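Local atomic coordinates of putative transcriptional regulator protein, LacI family (Rhizobium etli, PDB entry 3MIZ), a protein that probably acts as a LacI-family transcriptional regulator, binding cis-regulatory DNA, with a periplasmic-binding-protein-like domain of the kind that usually senses a small effector. Residues Asp21-Thr26 / Val77-Arg82. Numbering follows the deposited sequence.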
# COMPACT_ATOMS: atom_id res chain seq x y z
N ASP A 21 -9.27 -3.25 11.37
CA ASP A 21 -9.17 -1.97 12.04
C ASP A 21 -8.72 -0.77 11.20
O ASP A 21 -9.50 0.13 10.94
CB ASP A 21 -8.29 -2.08 13.30
CG ASP A 21 -6.94 -2.76 13.05
OD1 ASP A 21 -6.58 -3.02 11.88
OD2 ASP A 21 -6.23 -3.04 14.04
N TYR A 22 -7.47 -0.78 10.75
CA TYR A 22 -6.95 0.38 10.02
C TYR A 22 -6.62 0.19 8.55
O TYR A 22 -5.64 0.76 8.05
CB TYR A 22 -5.71 0.90 10.74
CG TYR A 22 -5.93 1.12 12.22
CD1 TYR A 22 -6.70 2.20 12.67
CD2 TYR A 22 -5.41 0.24 13.16
CE1 TYR A 22 -6.93 2.40 14.02
CE2 TYR A 22 -5.64 0.43 14.52
CZ TYR A 22 -6.41 1.51 14.94
OH TYR A 22 -6.65 1.69 16.29
N VAL A 23 -7.44 -0.57 7.84
CA VAL A 23 -7.19 -0.83 6.42
C VAL A 23 -7.24 0.42 5.54
O VAL A 23 -6.54 0.49 4.53
CB VAL A 23 -8.20 -1.88 5.87
CG1 VAL A 23 -9.57 -1.26 5.70
CG2 VAL A 23 -7.70 -2.46 4.57
N SER A 24 -8.03 1.42 5.92
CA SER A 24 -8.14 2.63 5.12
C SER A 24 -6.92 3.53 5.26
O SER A 24 -6.75 4.48 4.49
CB SER A 24 -9.40 3.42 5.49
OG SER A 24 -9.29 4.00 6.78
N THR A 25 -6.08 3.24 6.24
CA THR A 25 -4.87 4.03 6.47
C THR A 25 -3.62 3.15 6.52
O THR A 25 -2.50 3.66 6.64
CB THR A 25 -4.97 4.83 7.78
OG1 THR A 25 -3.76 5.56 7.99
CG2 THR A 25 -5.22 3.90 8.96
N THR A 26 -3.82 1.84 6.42
CA THR A 26 -2.72 0.87 6.43
C THR A 26 -2.94 -0.16 5.32
O THR A 26 -3.66 -1.14 5.50
CB THR A 26 -2.64 0.12 7.79
OG1 THR A 26 -2.34 1.05 8.84
CG2 THR A 26 -1.56 -0.95 7.75
N VAL A 77 -9.22 -9.31 11.67
CA VAL A 77 -7.88 -9.02 11.17
C VAL A 77 -7.37 -7.63 11.52
O VAL A 77 -8.03 -6.62 11.27
CB VAL A 77 -7.85 -9.18 9.63
CG1 VAL A 77 -6.43 -8.99 9.10
CG2 VAL A 77 -8.42 -10.53 9.24
N THR A 78 -6.18 -7.58 12.10
CA THR A 78 -5.59 -6.29 12.44
C THR A 78 -4.51 -5.97 11.40
O THR A 78 -3.85 -6.89 10.89
CB THR A 78 -4.99 -6.30 13.86
OG1 THR A 78 -4.10 -7.41 14.01
CG2 THR A 78 -6.12 -6.43 14.89
N MSE A 79 -4.34 -4.70 11.08
CA MSE A 79 -3.33 -4.29 10.10
C MSE A 79 -1.92 -4.59 10.59
O MSE A 79 -1.04 -4.96 9.81
CB MSE A 79 -3.49 -2.80 9.78
CG MSE A 79 -4.70 -2.50 8.93
SE MSE A 79 -4.61 -3.44 7.22
CE MSE A 79 -5.78 -4.95 7.60
N TYR A 80 -1.69 -4.41 11.89
CA TYR A 80 -0.39 -4.74 12.46
C TYR A 80 -0.64 -5.64 13.65
O TYR A 80 -1.76 -5.70 14.17
CB TYR A 80 0.42 -3.49 12.87
CG TYR A 80 -0.35 -2.44 13.61
CD1 TYR A 80 -0.88 -1.33 12.94
CD2 TYR A 80 -0.54 -2.53 14.99
CE1 TYR A 80 -1.58 -0.34 13.63
CE2 TYR A 80 -1.24 -1.54 15.68
CZ TYR A 80 -1.75 -0.45 15.00
OH TYR A 80 -2.42 0.53 15.68
N ARG A 81 0.39 -6.34 14.09
CA ARG A 81 0.23 -7.26 15.20
C ARG A 81 -0.24 -6.57 16.48
O ARG A 81 0.37 -5.61 16.94
CB ARG A 81 1.53 -8.00 15.42
CG ARG A 81 1.35 -9.32 16.11
CD ARG A 81 2.65 -10.08 16.11
NE ARG A 81 2.59 -11.22 17.01
CZ ARG A 81 3.62 -12.02 17.26
NH1 ARG A 81 4.79 -11.78 16.67
NH2 ARG A 81 3.48 -13.03 18.09
N ARG A 82 -1.32 -7.08 17.05
CA ARG A 82 -1.89 -6.51 18.26
C ARG A 82 -2.38 -7.59 19.22
O ARG A 82 -2.60 -8.74 18.82
CB ARG A 82 -3.10 -5.62 17.92
CG ARG A 82 -2.83 -4.40 17.05
CD ARG A 82 -4.14 -3.71 16.70
NE ARG A 82 -4.91 -3.39 17.90
CZ ARG A 82 -6.21 -3.09 17.91
NH1 ARG A 82 -6.90 -3.07 16.78
NH2 ARG A 82 -6.82 -2.83 19.06
O HOH W 1 -3.57 -2.88 13.49
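In this periplasmic-binding-protein-like fold, two segments meet at the C-terminal edge of a parallel sheet. Residues 21-26 form the loop from strand 15-20 to helix 30-42. Residues 77-82 comprise the end of neighbouring strand 73-78 and the corner that leads into strand 81-83. Edges of this kind face the interdomain cleft in the family. The buried carboxylate of Asp21 ties the two segments together. Its CG sits in the crowded position between backbone N and carbonyl carbon (chi1 50°), aiming both oxygens at the other segment. OD1 accepts a hydrogen bond from Met79 N through its syn lone pair at 2.9 Å, and another from Tyr22 N above the carboxylate plane. OD2 offers its anti lone pair to Arg82 NH1, 2.8 Å away, in a salt bridge that meets tip to tip, carboxylate and guanidinium planes only 14° apart. A bend at chi3 (55°) turns the guanidinium into this position. With several donors and a cation around it, Asp21 is likely to stay ionised; an alanine here, lacking both oxygens, would probably loosen the join between the segments. The Tyr22 and Tyr80 rings are tilted almost alike but displaced, centroids 5.8 Å from each other, with little ring-on-ring overlap; Tyr80 OH approaches Tyr22 CE2 obliquely. Met79, a selenomethionine, bends at chi2 and chi3 against the turn of 21-26, its CG against the carbonyl carbon of Tyr22 and its SE 3.0 Å from Thr26 O. Thr26 runs past it in the opposite direction, CG2 pressed tightly to Met79 CB at 3.4 Å. A water donates a hydrogen bond to Asp21 OD2, accepts one from Tyr80 N, and rests over the centre of the Tyr80 ring, its oxygen 3.0 Å above the ring plane.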